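Local coordinates for PbICP-C (Plasmodium berghei, PDB 3PNR), which is the C-terminal domain of a Plasmodium inhibitor of cysteine peptidases and probably blocks such enzymes by binding at their active site, at residues I57-N62 and I163-Y168. Numbering follows the deposited sequence.
Sequences IDLEGN and IVYSYY
Segments 57-62 and 163-168, on strands 54-62 and 159-168, face each other across the core of a beta sandwich, running nearly parallel, with axes 13° apart and 9.3 Å at closest approach. They belong to different sheets, and side chains fill the gap between them. This two-sheet, immunoglobulin-like build is that of the chagasin-type inhibitors of cysteine peptidases, consistent with the falstatin family.

Ile57, Leu59, Tyr165 and Tyr167 all point inward. Leu59 and Ile57 both touch the Tyr165 ring. Leu59 CD1 sits 4.3 Å from Tyr165 CD1. Ile57 reaches the same ring near its far end, with CG2 4.3 Å from Tyr165 CE2. Its other branch, through CG1, meets Tyr165 OH at 4.0 Å. CG of Tyr165 is anti to its carbonyl carbon, and the ring extends back toward Ile57. Its buried hydroxyl finds a polar partner in Ser151 OG on strand 146-155, a neighbour of strand 54-62 in its sheet. One side chain thus ties the two sheets by both packing and a hydrogen bond.

Tyr167 is turned differently, with CG anti to the backbone N (chi1 -164°). Its ring reaches across to the end of strand 54-62, where Gly61 lies. Gly61 CA is 3.6 Å from Tyr167 OH, and with no side chain there the phenol can come close to the backbone. The rings of Trp69 and Tyr67 also meet Tyr167. The Tyr167 hydroxyl oxygen accepts a hydrogen bond from the backbone N-H of Asn62: Asn62 N to Tyr167 OH is 3.0 Å, with an N-H...O angle of 150°.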
loop_
_atom_site.group_PDB
_atom_site.type_symbol
_atom_site.label_atom_id
_atom_site.label_comp_id
_atom_site.label_asym_id
_atom_site.label_seq_id
_atom_site.Cartn_x
_atom_site.Cartn_y
_atom_site.Cartn_z
ATOM N N ILE B 57 6.908 10.036 21.937
ATOM C CA ILE B 57 7.657 9.593 20.768
ATOM C C ILE B 57 6.793 9.709 19.509
ATOM O O ILE B 57 5.762 9.040 19.380
ATOM C CB ILE B 57 8.174 8.153 20.929
ATOM C CG1 ILE B 57 8.955 8.013 22.238
ATOM C CG2 ILE B 57 9.071 7.783 19.768
ATOM C CD1 ILE B 57 10.330 8.662 22.212
ATOM N N ASP B 58 7.211 10.588 18.602
ATOM C CA ASP B 58 6.516 10.793 17.333
ATOM C C ASP B 58 7.211 10.007 16.219
ATOM O O ASP B 58 8.337 10.330 15.812
ATOM C CB ASP B 58 6.466 12.279 16.973
ATOM C CG ASP B 58 5.410 13.038 17.759
ATOM O OD1 ASP B 58 4.815 12.453 18.693
ATOM O OD2 ASP B 58 5.173 14.221 17.432
ATOM N N LEU B 59 6.524 8.978 15.731
ATOM C CA LEU B 59 7.084 8.055 14.755
ATOM C C LEU B 59 6.594 8.345 13.336
ATOM O O LEU B 59 5.388 8.351 13.061
ATOM C CB LEU B 59 6.738 6.625 15.156
ATOM C CG LEU B 59 7.293 6.195 16.511
ATOM C CD1 LEU B 59 6.437 5.100 17.138
ATOM C CD2 LEU B 59 8.738 5.754 16.354
ATOM N N GLU B 60 7.544 8.577 12.438
ATOM C CA GLU B 60 7.229 8.980 11.072
ATOM C C GLU B 60 7.410 7.845 10.064
ATOM O O GLU B 60 8.313 7.014 10.192
ATOM C CB GLU B 60 8.091 10.177 10.665
ATOM C CG GLU B 60 7.576 10.912 9.444
ATOM C CD GLU B 60 6.215 11.533 9.683
ATOM O OE1 GLU B 60 5.951 11.970 10.826
ATOM O OE2 GLU B 60 5.411 11.585 8.727
ATOM N N GLY B 61 6.546 7.819 9.057
ATOM C CA GLY B 61 6.635 6.821 8.008
ATOM C C GLY B 61 5.864 7.203 6.757
ATOM O O GLY B 61 5.433 8.348 6.587
ATOM N N ASN B 62 5.695 6.233 5.870
ATOM C CA ASN B 62 4.932 6.447 4.659
ATOM C C ASN B 62 3.723 5.527 4.603
ATOM O O ASN B 62 3.832 4.317 4.806
ATOM C CB ASN B 62 5.818 6.279 3.419
ATOM C CG ASN B 62 6.516 7.576 3.013
ATOM O OD1 ASN B 62 7.748 7.661 3.029
ATOM N ND2 ASN B 62 5.727 8.597 2.651
ATOM N N ILE B 163 14.355 1.064 25.265
ATOM C CA ILE B 163 13.060 0.926 24.604
ATOM C C ILE B 163 13.255 0.729 23.105
ATOM O O ILE B 163 13.901 1.546 22.443
ATOM C CB ILE B 163 12.191 2.170 24.833
ATOM C CG1 ILE B 163 12.203 2.545 26.318
ATOM C CG2 ILE B 163 10.779 1.928 24.329
ATOM C CD1 ILE B 163 11.189 3.595 26.691
ATOM N N VAL B 164 12.706 -0.356 22.567
ATOM C CA VAL B 164 12.951 -0.695 21.163
ATOM C C VAL B 164 11.727 -0.565 20.251
ATOM O O VAL B 164 10.678 -1.163 20.487
ATOM C CB VAL B 164 13.563 -2.094 21.022
ATOM C CG1 VAL B 164 13.875 -2.384 19.568
ATOM C CG2 VAL B 164 14.819 -2.198 21.867
ATOM N N TYR B 165 11.873 0.245 19.212
ATOM C CA TYR B 165 10.839 0.387 18.199
ATOM C C TYR B 165 11.402 -0.059 16.867
ATOM O O TYR B 165 12.604 0.070 16.614
ATOM C CB TYR B 165 10.423 1.844 18.063
ATOM C CG TYR B 165 9.790 2.445 19.289
ATOM C CD1 TYR B 165 8.454 2.215 19.585
ATOM C CD2 TYR B 165 10.520 3.269 20.138
ATOM C CE1 TYR B 165 7.864 2.773 20.697
ATOM C CE2 TYR B 165 9.939 3.837 21.257
ATOM C CZ TYR B 165 8.608 3.584 21.531
ATOM O OH TYR B 165 8.015 4.142 22.637
ATOM N N SER B 166 10.546 -0.567 15.995
ATOM C CA SER B 166 10.996 -0.830 14.642
ATOM C C SER B 166 9.893 -0.648 13.625
ATOM O O SER B 166 8.729 -0.944 13.885
ATOM C CB SER B 166 11.615 -2.220 14.522
ATOM O OG SER B 166 12.585 -2.234 13.485
ATOM N N TYR B 167 10.299 -0.135 12.468
ATOM C CA TYR B 167 9.455 0.036 11.300
ATOM C C TYR B 167 9.865 -1.087 10.369
ATOM O O TYR B 167 10.963 -1.066 9.805
ATOM C CB TYR B 167 9.776 1.388 10.666
ATOM C CG TYR B 167 8.768 1.928 9.670
ATOM C CD1 TYR B 167 7.436 2.102 10.020
ATOM C CD2 TYR B 167 9.165 2.309 8.390
ATOM C CE1 TYR B 167 6.519 2.616 9.111
ATOM C CE2 TYR B 167 8.263 2.824 7.481
ATOM C CZ TYR B 167 6.942 2.977 7.846
ATOM O OH TYR B 167 6.043 3.485 6.941
ATOM N N TYR B 168 9.000 -2.088 10.231
ATOM C CA TYR B 168 9.322 -3.251 9.413
ATOM C C TYR B 168 8.070 -3.835 8.761
ATOM O O TYR B 168 6.953 -3.424 9.070
ATOM C CB TYR B 168 10.078 -4.313 10.238
ATOM C CG TYR B 168 9.226 -5.087 11.218
ATOM C CD1 TYR B 168 8.856 -4.531 12.442
ATOM C CD2 TYR B 168 8.783 -6.371 10.922
ATOM C CE1 TYR B 168 8.066 -5.234 13.340
ATOM C CE2 TYR B 168 7.983 -7.084 11.811
ATOM C CZ TYR B 168 7.633 -6.513 13.023
ATOM O OH TYR B 168 6.848 -7.215 13.919
#